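Local coordinates for protein hypoxanthine-guanine phosphoribosyltransferase (Thermus thermophilus, PDB 3ACD) that probably transfers the phosphoribosyl group from PRPP to hypoxanthine or guanine, making IMP or GMP in magnesium-dependent purine salvage, at residues V101-V105 against A129-S133. Sequence-based numbering, arbitrary orientation.
With IMP (inosinic acid), chain B.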
loop_
_atom_site.group_PDB
_atom_site.type_symbol
_atom_site.label_atom_id
_atom_site.label_comp_id
_atom_site.label_asym_id
_atom_site.label_seq_id
_atom_site.Cartn_x
_atom_site.Cartn_y
_atom_site.Cartn_z
ATOM N N VAL A 101 -10.285 -4.319 -4.161
ATOM C CA VAL A 101 -9.022 -4.343 -4.888
ATOM C C VAL A 101 -8.217 -5.555 -4.418
ATOM O O VAL A 101 -7.715 -5.592 -3.290
ATOM C CB VAL A 101 -8.216 -3.043 -4.656
ATOM C CG1 VAL A 101 -6.912 -3.088 -5.447
ATOM C CG2 VAL A 101 -9.049 -1.836 -5.083
ATOM N N GLU A 102 -8.109 -6.542 -5.304
ATOM C CA GLU A 102 -7.415 -7.797 -5.032
ATOM C C GLU A 102 -6.126 -7.944 -5.820
ATOM O O GLU A 102 -5.943 -7.292 -6.841
ATOM C CB GLU A 102 -8.339 -8.969 -5.378
ATOM C CG GLU A 102 -9.244 -9.398 -4.247
ATOM C CD GLU A 102 -8.529 -10.289 -3.261
ATOM O OE1 GLU A 102 -7.293 -10.170 -3.138
ATOM O OE2 GLU A 102 -9.206 -11.104 -2.602
ATOM N N ASP A 103 -5.234 -8.812 -5.348
ATOM C CA ASP A 103 -3.980 -9.037 -6.051
ATOM C C ASP A 103 -4.176 -10.045 -7.176
ATOM O O ASP A 103 -3.939 -9.735 -8.345
ATOM C CB ASP A 103 -2.868 -9.509 -5.090
ATOM C CG ASP A 103 -3.265 -10.720 -4.237
ATOM O OD1 ASP A 103 -4.433 -11.165 -4.270
ATOM O OD2 ASP A 103 -2.379 -11.230 -3.512
ATOM N N ILE A 104 -4.635 -11.241 -6.827
ATOM C CA ILE A 104 -4.849 -12.282 -7.822
ATOM C C ILE A 104 -5.981 -13.218 -7.415
ATOM O O ILE A 104 -6.085 -13.615 -6.256
ATOM C CB ILE A 104 -3.551 -13.100 -8.040
ATOM C CG1 ILE A 104 -3.780 -14.214 -9.065
ATOM C CG2 ILE A 104 -3.083 -13.693 -6.722
ATOM C CD1 ILE A 104 -2.485 -14.900 -9.484
ATOM N N VAL A 105 -6.844 -13.540 -8.373
ATOM C CA VAL A 105 -7.956 -14.445 -8.122
ATOM C C VAL A 105 -7.515 -15.814 -8.629
ATOM O O VAL A 105 -7.228 -15.991 -9.817
ATOM C CB VAL A 105 -9.240 -13.982 -8.856
ATOM C CG1 VAL A 105 -10.406 -14.928 -8.532
ATOM C CG2 VAL A 105 -9.589 -12.554 -8.431
ATOM N N ALA A 129 -11.749 -5.159 -8.700
ATOM C CA ALA A 129 -10.561 -4.832 -9.478
ATOM C C ALA A 129 -9.503 -5.819 -8.994
ATOM O O ALA A 129 -9.279 -5.947 -7.792
ATOM C CB ALA A 129 -10.114 -3.402 -9.207
ATOM N N ALA A 130 -8.875 -6.526 -9.927
ATOM C CA ALA A 130 -7.851 -7.504 -9.591
ATOM C C ALA A 130 -6.717 -7.399 -10.597
ATOM O O ALA A 130 -6.959 -7.273 -11.794
ATOM C CB ALA A 130 -8.439 -8.915 -9.618
ATOM N N LEU A 131 -5.479 -7.442 -10.121
ATOM C CA LEU A 131 -4.350 -7.344 -11.038
ATOM C C LEU A 131 -4.258 -8.578 -11.932
ATOM O O LEU A 131 -4.055 -8.455 -13.138
ATOM C CB LEU A 131 -3.034 -7.186 -10.273
ATOM C CG LEU A 131 -1.798 -7.034 -11.170
ATOM C CD1 LEU A 131 -1.872 -5.712 -11.943
ATOM C CD2 LEU A 131 -0.546 -7.079 -10.319
ATOM N N LEU A 132 -4.431 -9.758 -11.340
ATOM C CA LEU A 132 -4.322 -11.010 -12.084
ATOM C C LEU A 132 -5.450 -11.996 -11.814
ATOM O O LEU A 132 -6.179 -11.879 -10.829
ATOM C CB LEU A 132 -3.002 -11.700 -11.733
ATOM C CG LEU A 132 -1.703 -10.899 -11.847
ATOM C CD1 LEU A 132 -0.589 -11.642 -11.120
ATOM C CD2 LEU A 132 -1.353 -10.681 -13.309
ATOM N N SER A 133 -5.574 -12.980 -12.698
ATOM C CA SER A 133 -6.580 -14.022 -12.556
ATOM C C SER A 133 -6.115 -15.279 -13.281
ATOM O O SER A 133 -5.631 -15.206 -14.413
ATOM C CB SER A 133 -7.925 -13.573 -13.130
ATOM O OG SER A 133 -8.891 -14.610 -12.994
HETATM P P IMP B . -8.109 -17.800 -3.960
HETATM O O1P IMP B . -7.804 -19.203 -4.315
HETATM O O2P IMP B . -9.136 -17.777 -2.729
HETATM O O3P IMP B . -8.759 -17.055 -5.232
HETATM O "O5'" IMP B . -6.721 -17.069 -3.555
HETATM C "C5'" IMP B . -6.744 -16.044 -2.563
HETATM C "C4'" IMP B . -5.336 -15.521 -2.273
HETATM O "O4'" IMP B . -4.330 -16.536 -2.573
HETATM C "C3'" IMP B . -4.975 -14.367 -3.237
HETATM O "O3'" IMP B . -5.533 -13.124 -2.809
HETATM C "C2'" IMP B . -3.441 -14.372 -3.126
HETATM O "O2'" IMP B . -3.000 -13.620 -1.990
HETATM C "C1'" IMP B . -3.110 -15.865 -2.954
HETATM N N9 IMP B . -2.581 -16.397 -4.232
HETATM C C8 IMP B . -3.235 -17.195 -5.142
HETATM N N7 IMP B . -2.451 -17.461 -6.153
HETATM C C5 IMP B . -1.262 -16.851 -5.961
HETATM C C6 IMP B . -0.034 -16.772 -6.695
HETATM O O6 IMP B . 0.090 -17.337 -7.769
HETATM N N1 IMP B . 0.996 -16.034 -6.165
HETATM C C2 IMP B . 0.862 -15.389 -4.955
HETATM N N3 IMP B . -0.258 -15.457 -4.269
HETATM C C4 IMP B . -1.331 -16.162 -4.723
#
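Ile-104 is sandwiched between the purine of IMP and Leu-132. Its CG2 sits over one face of the base, 3.6 Å from C4 of IMP, and CD1 overhangs the edge of the base on the same side, near O6. With CG1 anti to the backbone N (chi1 179°), CG1 of Ile-104 lies against Leu-132, 3.7 Å from its CB, and CD1 bridges on to the base. The carboxylate of Asp-103 meets the ribose with both oxygens: O3' of IMP donates to OD1 of Asp-103 at 2.7 Å, and O2' of IMP to OD2 at 2.9 Å. The N of Ile-104 also reaches OD1 of Asp-103 at 2.6 Å, from above the carboxylate plane, because chi1 of 53° sets CG of Asp-103 between its own backbone N and carbonyl carbon. An asparagine here would probably lose one of the two ribose hydroxyl bonds, its amide nitrogen offering no acceptor.

The acidic pair Glu-102 and Asp-103 belongs to the PRPP-binding motif of type I phosphoribosyltransferases, in the segment that carries strand 97-102 of the parallel sheet. Helix 109-119 links this strand to its neighbour 125-130 in a beta-alpha-beta crossover, and both segments turn a corner side by side, at Asp-103 and Leu-131. A nearly straight bond from Glu-102 N to Ala-129 O (2.8 Å, 172° at the hydrogen) precedes the corner; the pairing continues across it as Leu-132 N donates to Asp-103 O, then Val-105 N to Leu-132 O at 3.0 Å. On the opposite face from Ile-104, CG2 of Val-105 packs against CB of Ala-130 at 4.0 Å, while Ser-133 OG bonds to Arg-138.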